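Local coordinates for leucine aminopeptidase 1 (Caenorhabditis elegans, PDB 2HC9), which catalyses the release of N-terminal amino acids, preferably leucine, from peptides as a two-zinc M17 aminopeptidase, and probably acts as a digestive enzyme, at residues H91-E96 / L121-A126; K95-I100 / A128-K133; A215-I220 / V345-E350; I320-G325 / G442-F447. The protein carries 1 engineered substitution. All blocks are in the same frame, centred on the assembly; numbering follows the deposited sequence.

Interaction 1 (H91-E96 / L121-A126)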
loop_
_atom_site.group_PDB
_atom_site.type_symbol
_atom_site.label_atom_id
_atom_site.label_comp_id
_atom_site.label_asym_id
_atom_site.label_seq_id
_atom_site.Cartn_x
_atom_site.Cartn_y
_atom_site.Cartn_z
ATOM N N HIS A 91 14.028 -10.410 33.311
ATOM C CA HIS A 91 14.266 -9.676 32.060
ATOM C C HIS A 91 15.230 -8.507 32.176
ATOM O O HIS A 91 15.913 -8.197 31.200
ATOM C CB HIS A 91 12.959 -9.231 31.406
ATOM C CG HIS A 91 12.040 -10.366 31.140
ATOM N ND1 HIS A 91 11.278 -10.937 32.135
ATOM C CD2 HIS A 91 11.815 -11.097 30.022
ATOM C CE1 HIS A 91 10.586 -11.940 31.633
ATOM N NE2 HIS A 91 10.894 -12.062 30.358
ATOM N N SER A 92 15.279 -7.868 33.351
ATOM C CA SER A 92 16.204 -6.761 33.600
ATOM C C SER A 92 17.659 -7.204 33.507
ATOM O O SER A 92 18.520 -6.444 33.063
ATOM C CB SER A 92 15.965 -6.134 34.982
ATOM O OG SER A 92 14.684 -5.538 35.073
ATOM N N ILE A 93 17.938 -8.427 33.965
ATOM C CA ILE A 93 19.313 -8.983 33.808
ATOM C C ILE A 93 19.659 -9.095 32.329
ATOM O O ILE A 93 20.675 -8.595 31.885
ATOM C CB ILE A 93 19.468 -10.364 34.470
ATOM C CG1 ILE A 93 19.258 -10.227 35.993
ATOM C CG2 ILE A 93 20.863 -10.979 34.127
ATOM C CD1 ILE A 93 19.163 -11.570 36.703
ATOM N N TYR A 94 18.776 -9.716 31.561
ATOM C CA TYR A 94 19.025 -9.835 30.130
ATOM C C TYR A 94 19.232 -8.474 29.476
ATOM O O TYR A 94 20.164 -8.299 28.700
ATOM C CB TYR A 94 17.879 -10.562 29.448
ATOM C CG TYR A 94 18.142 -10.872 27.980
ATOM C CD1 TYR A 94 18.790 -12.048 27.607
ATOM C CD2 TYR A 94 17.743 -9.990 26.974
ATOM C CE1 TYR A 94 18.996 -12.367 26.261
ATOM C CE2 TYR A 94 17.975 -10.278 25.609
ATOM C CZ TYR A 94 18.587 -11.471 25.264
ATOM O OH TYR A 94 18.794 -11.782 23.928
ATOM N N LYS A 95 18.370 -7.510 29.795
ATOM C CA LYS A 95 18.485 -6.169 29.201
ATOM C C LYS A 95 19.860 -5.518 29.420
ATOM O O LYS A 95 20.419 -4.878 28.520
ATOM C CB LYS A 95 17.387 -5.256 29.777
ATOM C CG LYS A 95 17.406 -3.845 29.203
ATOM C CD LYS A 95 16.329 -2.962 29.770
ATOM C CE LYS A 95 16.601 -2.627 31.230
ATOM N NZ LYS A 95 15.608 -3.323 32.100
ATOM N N GLU A 96 20.392 -5.665 30.631
ATOM C CA GLU A 96 21.655 -5.030 31.000
ATOM C C GLU A 96 22.866 -5.833 30.535
ATOM O O GLU A 96 23.917 -5.269 30.235
ATOM C CB GLU A 96 21.736 -4.837 32.530
ATOM C CG GLU A 96 20.652 -3.906 33.117
ATOM C CD GLU A 96 20.620 -2.491 32.522
ATOM O OE1 GLU A 96 21.566 -2.068 31.841
ATOM O OE2 GLU A 96 19.625 -1.777 32.783
ATOM N N LEU A 121 16.416 -19.577 39.519
ATOM C CA LEU A 121 16.247 -20.249 38.229
ATOM C C LEU A 121 16.110 -19.241 37.068
ATOM O O LEU A 121 16.769 -19.368 36.042
ATOM C CB LEU A 121 15.031 -21.181 38.281
ATOM C CG LEU A 121 14.797 -22.074 37.062
ATOM C CD1 LEU A 121 14.120 -23.353 37.524
ATOM C CD2 LEU A 121 13.933 -21.368 35.953
ATOM N N SER A 122 15.232 -18.251 37.233
ATOM C CA SER A 122 15.011 -17.253 36.175
ATOM C C SER A 122 16.263 -16.427 35.926
ATOM O O SER A 122 16.560 -16.065 34.773
ATOM C CB SER A 122 13.844 -16.326 36.544
ATOM O OG SER A 122 14.170 -15.603 37.713
ATOM N N HIS A 123 16.998 -16.117 37.008
ATOM C CA HIS A 123 18.203 -15.293 36.882
ATOM C C HIS A 123 19.300 -16.051 36.154
ATOM O O HIS A 123 19.956 -15.505 35.257
ATOM C CB HIS A 123 18.691 -14.851 38.269
ATOM C CG HIS A 123 17.849 -13.764 38.874
ATOM N ND1 HIS A 123 18.310 -12.922 39.867
ATOM C CD2 HIS A 123 16.591 -13.348 38.585
ATOM C CE1 HIS A 123 17.355 -12.066 40.198
ATOM N NE2 HIS A 123 16.303 -12.300 39.435
ATOM N N VAL A 124 19.508 -17.308 36.542
ATOM C CA VAL A 124 20.472 -18.160 35.827
ATOM C C VAL A 124 20.111 -18.258 34.322
ATOM O O VAL A 124 20.968 -18.064 33.460
ATOM C CB VAL A 124 20.584 -19.553 36.482
ATOM C CG1 VAL A 124 21.373 -20.530 35.573
ATOM C CG2 VAL A 124 21.245 -19.421 37.851
ATOM N N ALA A 125 18.837 -18.521 34.031
ATOM C CA ALA A 125 18.406 -18.686 32.641
ATOM C C ALA A 125 18.688 -17.398 31.861
ATOM O O ALA A 125 19.205 -17.441 30.731
ATOM C CB ALA A 125 16.927 -19.017 32.584
ATOM N N ALA A 126 18.344 -16.257 32.464
ATOM C CA ALA A 126 18.561 -14.962 31.809
ATOM C C ALA A 126 20.036 -14.768 31.456
ATOM O O ALA A 126 20.342 -14.251 30.376
ATOM C CB ALA A 126 18.078 -13.802 32.695
#

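Interaction 2 (K95-I100 / A128-K133). With SO4 (sulfate ion), chain E.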
loop_
_atom_site.group_PDB
_atom_site.type_symbol
_atom_site.label_atom_id
_atom_site.label_comp_id
_atom_site.label_asym_id
_atom_site.label_seq_id
_atom_site.Cartn_x
_atom_site.Cartn_y
_atom_site.Cartn_z
ATOM N N LYS A 95 18.370 -7.510 29.795
ATOM C CA LYS A 95 18.485 -6.169 29.201
ATOM C C LYS A 95 19.860 -5.518 29.420
ATOM O O LYS A 95 20.419 -4.878 28.520
ATOM C CB LYS A 95 17.387 -5.256 29.777
ATOM C CG LYS A 95 17.406 -3.845 29.203
ATOM C CD LYS A 95 16.329 -2.962 29.770
ATOM C CE LYS A 95 16.601 -2.627 31.230
ATOM N NZ LYS A 95 15.608 -3.323 32.100
ATOM N N GLU A 96 20.392 -5.665 30.631
ATOM C CA GLU A 96 21.655 -5.030 31.000
ATOM C C GLU A 96 22.866 -5.833 30.535
ATOM O O GLU A 96 23.917 -5.269 30.235
ATOM C CB GLU A 96 21.736 -4.837 32.530
ATOM C CG GLU A 96 20.652 -3.906 33.117
ATOM C CD GLU A 96 20.620 -2.491 32.522
ATOM O OE1 GLU A 96 21.566 -2.068 31.841
ATOM O OE2 GLU A 96 19.625 -1.777 32.783
ATOM N N LEU A 97 22.707 -7.151 30.481
ATOM C CA LEU A 97 23.835 -8.042 30.199
ATOM C C LEU A 97 24.044 -8.270 28.692
ATOM O O LEU A 97 25.175 -8.327 28.214
ATOM C CB LEU A 97 23.654 -9.377 30.927
ATOM C CG LEU A 97 24.711 -10.489 30.728
ATOM C CD1 LEU A 97 26.127 -10.026 31.119
ATOM C CD2 LEU A 97 24.313 -11.774 31.473
ATOM N N LYS A 98 22.953 -8.425 27.944
ATOM C CA LYS A 98 23.067 -8.758 26.515
ATOM C C LYS A 98 24.001 -7.831 25.741
ATOM O O LYS A 98 24.751 -8.312 24.890
ATOM C CB LYS A 98 21.668 -8.856 25.855
ATOM C CG LYS A 98 21.645 -9.388 24.435
ATOM C CD LYS A 98 22.136 -10.835 24.375
ATOM C CE LYS A 98 22.291 -11.290 22.929
ATOM N NZ LYS A 98 23.569 -10.797 22.408
ATOM N N PRO A 99 23.993 -6.505 26.029
ATOM C CA PRO A 99 24.947 -5.623 25.344
ATOM C C PRO A 99 26.417 -5.806 25.667
ATOM O O PRO A 99 27.266 -5.326 24.907
ATOM C CB PRO A 99 24.534 -4.215 25.826
ATOM C CG PRO A 99 23.116 -4.370 26.252
ATOM C CD PRO A 99 23.090 -5.709 26.893
ATOM N N ILE A 100 26.731 -6.419 26.807
ATOM C CA ILE A 100 28.119 -6.484 27.228
ATOM C C ILE A 100 28.956 -7.329 26.274
ATOM O O ILE A 100 28.586 -8.445 25.925
ATOM C CB ILE A 100 28.267 -6.975 28.669
ATOM C CG1 ILE A 100 27.633 -5.960 29.630
ATOM C CG2 ILE A 100 29.757 -7.219 29.017
ATOM C CD1 ILE A 100 27.575 -6.480 31.071
ATOM N N ALA A 128 22.340 -17.241 31.021
ATOM C CA ALA A 128 22.623 -18.254 30.009
ATOM C C ALA A 128 22.232 -17.793 28.604
ATOM O O ALA A 128 22.973 -18.026 27.650
ATOM C CB ALA A 128 21.900 -19.567 30.361
ATOM N N ARG A 129 21.088 -17.110 28.482
ATOM C CA ARG A 129 20.556 -16.687 27.155
ATOM C C ARG A 129 21.529 -15.752 26.431
ATOM O O ARG A 129 21.445 -15.607 25.206
ATOM C CB ARG A 129 19.204 -15.916 27.259
ATOM C CG ARG A 129 18.076 -16.563 28.066
ATOM C CD ARG A 129 16.819 -15.643 28.213
ATOM N NE ARG A 129 15.915 -16.056 29.314
ATOM C CZ ARG A 129 15.159 -17.161 29.275
ATOM N NH1 ARG A 129 14.371 -17.486 30.308
ATOM N NH2 ARG A 129 15.192 -17.957 28.205
ATOM N N THR A 130 22.403 -15.064 27.175
ATOM C CA THR A 130 23.278 -14.062 26.558
ATOM C C THR A 130 24.541 -14.695 25.974
ATOM O O THR A 130 25.343 -13.999 25.365
ATOM C CB THR A 130 23.721 -12.963 27.559
ATOM O OG1 THR A 130 24.598 -13.540 28.548
ATOM C CG2 THR A 130 22.482 -12.258 28.212
ATOM N N PHE A 131 24.736 -16.000 26.199
ATOM C CA PHE A 131 25.877 -16.715 25.614
ATOM C C PHE A 131 25.461 -17.429 24.340
ATOM O O PHE A 131 25.113 -18.620 24.354
ATOM C CB PHE A 131 26.576 -17.615 26.652
ATOM C CG PHE A 131 27.340 -16.797 27.672
ATOM C CD1 PHE A 131 28.579 -16.263 27.349
ATOM C CD2 PHE A 131 26.752 -16.449 28.865
ATOM C CE1 PHE A 131 29.260 -15.443 28.246
ATOM C CE2 PHE A 131 27.421 -15.628 29.782
ATOM C CZ PHE A 131 28.670 -15.128 29.472
ATOM N N CYS A 132 25.403 -16.657 23.253
ATOM C CA CYS A 132 24.807 -17.170 22.007
ATOM C C CYS A 132 25.788 -18.146 21.367
ATOM O O CYS A 132 26.915 -17.774 21.034
ATOM C CB CYS A 132 24.509 -16.002 21.044
ATOM S SG CYS A 132 23.503 -14.714 21.808
ATOM N N LYS A 133 25.365 -19.389 21.190
ATOM C CA LYS A 133 26.239 -20.412 20.600
ATOM C C LYS A 133 26.536 -20.107 19.144
ATOM O O LYS A 133 27.656 -20.320 18.677
ATOM C CB LYS A 133 25.602 -21.806 20.718
ATOM C CG LYS A 133 25.577 -22.332 22.140
ATOM C CD LYS A 133 25.205 -23.806 22.169
ATOM C CE LYS A 133 25.336 -24.362 23.601
ATOM N NZ LYS A 133 25.356 -25.865 23.515
HETATM S S SO4 E . 25.632 -11.240 19.593
HETATM O O1 SO4 E . 26.053 -11.370 20.992
HETATM O O2 SO4 E . 26.345 -12.212 18.760
HETATM O O3 SO4 E . 24.172 -11.448 19.533
HETATM O O4 SO4 E . 25.946 -9.917 19.053
HETATM O O HOH W 1 25.484 -11.481 24.441
#

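Interaction 3 (A215-I220 / V345-E350)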
loop_
_atom_site.group_PDB
_atom_site.type_symbol
_atom_site.label_atom_id
_atom_site.label_comp_id
_atom_site.label_asym_id
_atom_site.label_seq_id
_atom_site.Cartn_x
_atom_site.Cartn_y
_atom_site.Cartn_z
ATOM N N ALA A 215 0.293 -42.438 6.090
ATOM C CA ALA A 215 -0.210 -42.600 7.464
ATOM C C ALA A 215 -1.350 -41.637 7.833
ATOM O O ALA A 215 -1.911 -41.718 8.942
ATOM C CB ALA A 215 0.943 -42.464 8.496
ATOM N N GLY A 216 -1.669 -40.719 6.927
ATOM C CA GLY A 216 -2.814 -39.841 7.088
ATOM C C GLY A 216 -2.492 -38.503 7.732
ATOM O O GLY A 216 -3.406 -37.798 8.128
ATOM N N PHE A 217 -1.202 -38.150 7.852
ATOM C CA PHE A 217 -0.809 -36.867 8.433
ATOM C C PHE A 217 -0.948 -35.759 7.375
ATOM O O PHE A 217 0.061 -35.178 6.933
ATOM C CB PHE A 217 0.646 -36.886 8.922
ATOM C CG PHE A 217 0.884 -37.742 10.157
ATOM C CD1 PHE A 217 1.001 -37.154 11.410
ATOM C CD2 PHE A 217 1.075 -39.119 10.043
ATOM C CE1 PHE A 217 1.266 -37.939 12.544
ATOM C CE2 PHE A 217 1.322 -39.907 11.173
ATOM C CZ PHE A 217 1.414 -39.317 12.418
ATOM N N GLY A 218 -2.184 -35.440 6.999
ATOM C CA GLY A 218 -2.395 -34.525 5.877
ATOM C C GLY A 218 -1.864 -33.126 6.151
ATOM O O GLY A 218 -1.348 -32.470 5.244
ATOM N N GLY A 219 -1.994 -32.659 7.398
ATOM C CA GLY A 219 -1.487 -31.339 7.756
ATOM C C GLY A 219 0.018 -31.271 7.602
ATOM O O GLY A 219 0.528 -30.390 6.914
ATOM N N ILE A 220 0.730 -32.191 8.253
ATOM C CA ILE A 220 2.204 -32.162 8.227
ATOM C C ILE A 220 2.697 -32.373 6.788
ATOM O O ILE A 220 3.560 -31.638 6.316
ATOM C CB ILE A 220 2.809 -33.224 9.160
ATOM C CG1 ILE A 220 2.189 -33.055 10.561
ATOM C CG2 ILE A 220 4.342 -33.080 9.208
ATOM C CD1 ILE A 220 2.908 -33.913 11.662
ATOM N N VAL A 345 -1.287 -32.799 17.759
ATOM C CA VAL A 345 -2.126 -32.875 18.940
ATOM C C VAL A 345 -3.114 -34.070 18.845
ATOM O O VAL A 345 -3.356 -34.787 19.822
ATOM C CB VAL A 345 -2.826 -31.505 19.167
ATOM C CG1 VAL A 345 -3.912 -31.618 20.152
ATOM C CG2 VAL A 345 -1.821 -30.447 19.649
ATOM N N PHE A 346 -3.661 -34.297 17.660
ATOM C CA PHE A 346 -4.491 -35.483 17.461
ATOM C C PHE A 346 -3.707 -36.785 17.694
ATOM O O PHE A 346 -4.157 -37.703 18.390
ATOM C CB PHE A 346 -5.132 -35.510 16.071
ATOM C CG PHE A 346 -6.085 -36.656 15.898
ATOM C CD1 PHE A 346 -7.389 -36.565 16.401
ATOM C CD2 PHE A 346 -5.678 -37.838 15.272
ATOM C CE1 PHE A 346 -8.285 -37.651 16.250
ATOM C CE2 PHE A 346 -6.543 -38.929 15.147
ATOM C CZ PHE A 346 -7.863 -38.825 15.625
ATOM N N TYR A 347 -2.521 -36.853 17.131
ATOM C CA TYR A 347 -1.643 -37.995 17.396
ATOM C C TYR A 347 -1.392 -38.200 18.889
ATOM O O TYR A 347 -1.467 -39.344 19.385
ATOM C CB TYR A 347 -0.314 -37.824 16.659
ATOM C CG TYR A 347 0.598 -39.036 16.746
ATOM C CD1 TYR A 347 0.554 -40.025 15.771
ATOM C CD2 TYR A 347 1.496 -39.187 17.815
ATOM C CE1 TYR A 347 1.420 -41.134 15.823
ATOM C CE2 TYR A 347 2.352 -40.294 17.876
ATOM C CZ TYR A 347 2.311 -41.242 16.886
ATOM O OH TYR A 347 3.172 -42.319 16.964
ATOM N N ALA A 348 -1.075 -37.118 19.604
ATOM C CA ALA A 348 -0.806 -37.209 21.037
ATOM C C ALA A 348 -2.012 -37.765 21.773
ATOM O O ALA A 348 -1.851 -38.599 22.664
ATOM C CB ALA A 348 -0.421 -35.838 21.620
ATOM N N LYS A 349 -3.209 -37.317 21.399
ATOM C CA LYS A 349 -4.434 -37.817 22.050
ATOM C C LYS A 349 -4.698 -39.268 21.685
ATOM O O LYS A 349 -4.841 -40.100 22.559
ATOM C CB LYS A 349 -5.672 -36.980 21.674
ATOM C CG LYS A 349 -6.945 -37.504 22.361
ATOM C CD LYS A 349 -8.181 -36.712 21.957
ATOM C CE LYS A 349 -9.410 -37.268 22.716
ATOM N NZ LYS A 349 -10.635 -36.569 22.330
ATOM N N GLU A 350 -4.768 -39.538 20.377
ATOM C CA GLU A 350 -5.293 -40.794 19.830
ATOM C C GLU A 350 -4.288 -41.940 19.962
ATOM O O GLU A 350 -4.641 -43.036 20.410
ATOM C CB GLU A 350 -5.709 -40.595 18.356
ATOM C CG GLU A 350 -6.015 -41.861 17.540
ATOM C CD GLU A 350 -7.322 -42.544 17.930
ATOM O OE1 GLU A 350 -7.468 -43.757 17.643
ATOM O OE2 GLU A 350 -8.204 -41.886 18.521
#

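Interaction 4 (I320-G325 / G442-F447)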
loop_
_atom_site.group_PDB
_atom_site.type_symbol
_atom_site.label_atom_id
_atom_site.label_comp_id
_atom_site.label_asym_id
_atom_site.label_seq_id
_atom_site.Cartn_x
_atom_site.Cartn_y
_atom_site.Cartn_z
ATOM N N ILE A 320 -7.785 -30.409 2.327
ATOM C CA ILE A 320 -7.031 -31.606 2.728
ATOM C C ILE A 320 -7.726 -32.348 3.886
ATOM O O ILE A 320 -8.543 -31.761 4.610
ATOM C CB ILE A 320 -5.553 -31.224 3.101
ATOM C CG1 ILE A 320 -5.520 -30.278 4.327
ATOM C CG2 ILE A 320 -4.848 -30.668 1.838
ATOM C CD1 ILE A 320 -4.111 -30.113 4.913
ATOM N N LYS A 321 -7.396 -33.632 4.044
ATOM C CA LYS A 321 -7.904 -34.418 5.172
ATOM C C LYS A 321 -6.781 -34.555 6.202
ATOM O O LYS A 321 -5.656 -35.002 5.885
ATOM C CB LYS A 321 -8.401 -35.792 4.695
ATOM C CG LYS A 321 -9.023 -36.643 5.826
ATOM C CD LYS A 321 -9.774 -37.876 5.285
ATOM C CE LYS A 321 -11.210 -37.453 4.916
ATOM N NZ LYS A 321 -12.156 -38.572 4.587
ATOM N N MET A 322 -7.097 -34.154 7.422
ATOM C CA MET A 322 -6.137 -34.093 8.522
ATOM C C MET A 322 -6.006 -35.497 9.141
ATOM O O MET A 322 -6.800 -36.400 8.826
ATOM C CB MET A 322 -6.646 -33.106 9.576
ATOM C CG MET A 322 -6.977 -31.725 9.012
ATOM S SD MET A 322 -5.593 -30.934 8.151
ATOM C CE MET A 322 -4.562 -30.519 9.529
ATOM N N LEU A 323 -5.019 -35.677 10.016
ATOM C CA LEU A 323 -4.872 -36.971 10.714
ATOM C C LEU A 323 -6.181 -37.366 11.439
ATOM O O LEU A 323 -6.534 -38.547 11.520
ATOM C CB LEU A 323 -3.712 -36.902 11.703
ATOM C CG LEU A 323 -3.339 -38.220 12.390
ATOM C CD1 LEU A 323 -2.896 -39.283 11.353
ATOM C CD2 LEU A 323 -2.247 -37.976 13.478
ATOM N N SER A 324 -6.911 -36.365 11.920
ATOM C CA SER A 324 -8.168 -36.555 12.679
ATOM C C SER A 324 -9.295 -37.150 11.819
ATOM O O SER A 324 -10.321 -37.605 12.358
ATOM C CB SER A 324 -8.634 -35.206 13.235
ATOM O OG SER A 324 -9.042 -34.354 12.168
ATOM N N GLY A 325 -9.109 -37.117 10.504
ATOM C CA GLY A 325 -10.167 -37.494 9.570
ATOM C C GLY A 325 -11.025 -36.311 9.135
ATOM O O GLY A 325 -11.804 -36.443 8.193
ATOM N N GLY A 442 -7.298 -26.987 18.121
ATOM C CA GLY A 442 -8.174 -27.700 19.064
ATOM C C GLY A 442 -9.406 -28.330 18.444
ATOM O O GLY A 442 -9.958 -29.282 18.987
ATOM N N ALA A 443 -9.839 -27.814 17.297
ATOM C CA ALA A 443 -11.013 -28.362 16.609
ATOM C C ALA A 443 -10.837 -29.838 16.218
ATOM O O ALA A 443 -11.804 -30.522 15.907
ATOM C CB ALA A 443 -11.347 -27.504 15.354
ATOM N N HIS A 444 -9.598 -30.320 16.223
ATOM C CA HIS A 444 -9.307 -31.695 15.827
ATOM C C HIS A 444 -9.194 -32.643 17.019
ATOM O O HIS A 444 -9.066 -33.866 16.840
ATOM C CB HIS A 444 -8.048 -31.710 14.944
ATOM C CG HIS A 444 -8.279 -30.992 13.647
ATOM N ND1 HIS A 444 -8.848 -31.614 12.556
ATOM C CD2 HIS A 444 -8.219 -29.675 13.341
ATOM C CE1 HIS A 444 -9.055 -30.722 11.602
ATOM N NE2 HIS A 444 -8.687 -29.533 12.054
ATOM N N ILE A 445 -9.299 -32.074 18.222
ATOM C CA ILE A 445 -9.449 -32.857 19.463
ATOM C C ILE A 445 -10.609 -32.373 20.360
ATOM O O ILE A 445 -10.496 -32.376 21.585
ATOM C CB ILE A 445 -8.104 -32.905 20.260
ATOM C CG1 ILE A 445 -7.562 -31.485 20.541
ATOM C CG2 ILE A 445 -7.047 -33.764 19.512
ATOM C CD1 ILE A 445 -6.711 -31.438 21.847
ATOM N N GLY A 446 -11.722 -31.949 19.749
ATOM C CA GLY A 446 -12.906 -31.543 20.509
ATOM C C GLY A 446 -12.612 -30.430 21.487
ATOM O O GLY A 446 -13.204 -30.366 22.571
ATOM N N PHE A 447 -11.664 -29.571 21.117
ATOM C CA PHE A 447 -11.238 -28.442 21.949
ATOM C C PHE A 447 -10.743 -28.875 23.335
ATOM O O PHE A 447 -10.825 -28.111 24.292
ATOM C CB PHE A 447 -12.320 -27.353 22.023
ATOM C CG PHE A 447 -12.775 -26.889 20.672
ATOM C CD1 PHE A 447 -11.938 -26.090 19.882
ATOM C CD2 PHE A 447 -14.025 -27.264 20.174
ATOM C CE1 PHE A 447 -12.356 -25.682 18.573
ATOM C CE2 PHE A 447 -14.443 -26.858 18.876
ATOM C CZ PHE A 447 -13.604 -26.068 18.095
#

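Interaction 1 (H91-E96 / L121-A126)
Ile93 points its CD1 methyl at one face of the His123 ring. The methyl sits 3.3 Å above the ring plane, displaced toward the rim, and CD1 comes 3.4 Å from His123 CG. This is a CH-pi contact, with CD1 3.5 Å from the ring centroid. The torsions of Ile93 explain the reach. CG1 lies beside the backbone N and anti to the carbonyl carbon, and an extended chi2 of 170° carries CD1 out to the imidazole. The two side chains cross at about a right angle. Nearer the backbone, Ile93 CB rests on the Ala126 methyl, with CB to CB 4.1 Å.

Helices 90-97 and 120-128 run nearly parallel here, their axes 8.7 Å apart and crossing at -21°. They are successive crossover helices of the N-terminal domain, which belongs to the macro clan. Each links two parallel strands of the six-stranded sheet. Ile93 also packs on Val77 of strand 72-77, while helix 157-178 covers Leu121 and Val124.

The His123 ring is held from a second direction, because NE2 is hydrogen-bonded to Thr88 O. With an alanine here, Thr88 O loses its imidazole partner, and a gap is likely to open in front of Ile93 CD1.

Tyr94 touches differently. Its CG, anti to the backbone N (chi1 -173°), puts the ring edge beside the Ala126 carbonyl. Ala126 O meets that edge in plane, 3.9 Å from Tyr94 CD1.

Interaction 2 (K95-I100 / A128-K133)
Lys98 NZ, whose side chain lies across Thr130 and Cys132, is gripped by a sulfate and a water. NZ donates to sulfate O3 at 3.0 Å and more weakly to O1. The water accepts from NZ at 2.9 Å and lies 2.7 Å from Thr130 O, so it bridges the two segments. The contact joins two type I beta turns, Leu97-Ile100 and Ala128-Phe131, where the chain leaves the neighbouring helices 90-97 and 120-128 of the N-terminal domain. The sulfate probably comes from the crystallisation liquor, and Arg467 NH2 also binds it.

Away from the charged end, Leu97 packs on Thr130 at about a right angle, its CD2 methyl 3.4 Å from Thr130 OG1. That hydroxyl sits between the backbone N and the carbonyl carbon (chi1 68°), where it bonds Ile127 O. Thr130 CG2 is left facing Leu97 and Lys98.

Lys98 slides past Thr130 in the opposite direction, and the bend at chi4 turns NZ toward the sulfate and the water. With a leucine in its place the ammonium is gone, and the sulfate, left with Arg467, would probably be held less firmly, as would the bridging water. Lys98 CE passes 3.8 Å from Cys132 SG.

Interaction 3 (A215-I220 / V345-E350)
The ring of Phe217 meets that of Tyr347, the one touch between 215-220 and 345-350 of the catalytic domain. Segment 215-220 is the short link between helices 210-215 and 218-224, and it carries a Schellman motif followed by an N-cap residue.

Ala215 comes first. Its CB lies in the plane of the Phe217 ring, at the edge. Gly216 then leaves the helix with positive phi, and at these angles any side chain would collide with the carbonyl O of Ala215.

Phe217 follows as the N-cap residue and the centre of an inverse gamma turn. The turn is closed by a weak bond of 2.9 Å from Gly218 N to Gly216 O. With chi1 at -70°, Phe217 CG lies beside the backbone N, and the ring extends toward Tyr347. Tyr347 answers with CG anti to its own N (chi1 -173°). The rings cross obliquely, planes at 36° and centroids 5.8 Å apart. Phe217 CZ does most of the touching, 3.5 Å from Tyr347 CD1 and 3.9 Å from Tyr347 CE1. Phe233 of strand 232-238 meets both rings, and its pairing with Tyr347 is edge-to-face.

Gly218 and Gly219 open helix 218-224. Ile220 packs on Phe233 and Ile340, and its backbone N is hydrogen-bonded to Asp343 OD2, on the same helix as Tyr347.

Interaction 4 (I320-G325 / G442-F447)
His444 gives up the most surface in this contact, and it meets Ser324 and Met322 in two different ways. Ser324 OG lies at the ring edge, near its plane, and is hydrogen-bonded to His444 ND1 at 2.8 Å. The serine hydroxyl stands between its own backbone N and carbonyl carbon (chi1 68°), which turns it toward the imidazole. A second bond, to the backbone N of Lys326, fixes this oxygen within its own loop.

Met322 comes at the ring obliquely. Its CG is 3.5 Å from His444 CE1, and the side chains cross at about a right angle. The bend at chi2 (-57°) places SD 5.4 Å from the ring centroid.

The fold here is a beta hairpin against a loop. Strands 319-321 and 327-329 are antiparallel, and the type I turn Met322-Gly325 lies in their connection. His444 lies in a second type I turn, Gly442-Ile445, at the C-terminal end of helix 433-442. Gly442 O takes Ile445 N and Phe447 N from opposite faces of its plane. Helix 337-350 packs against both sides, through Asp343 on Met322 and Ala342 on His444. The side chain of Met322 is about 8 Å from that of Arg338, a predicted active-site residue.

The buried ring has a polar partner at ND1. One bond probably sets its rotation, and the carbon atoms of Met322 probably limit movement on the CE1 side.

How the interactions relate
Interactions 1 and 2 belong to the N-terminal domain and share helix 90-97. They meet where Tyr94 packs on Arg129 and Thr130. Interaction 1 is buried and made of apolar and CH-pi packing. Interaction 2, at the partly exposed ends of the same helices, adds a water and an ion. Interactions 3 and 4 lie in the catalytic domain, on the opposite side of the chain's centre, with interactions 1 and 3 about 37 Å apart between centres. Interaction 3 uses helix 337-350, and interaction 4 packs against it. Val345 CG1 reaches Ile445 CD1 at 3.3 Å. Interaction 3 is an aromatic pair, partly buried. Interaction 4 is buried, like interaction 1, but carries a direct side-chain hydrogen bond.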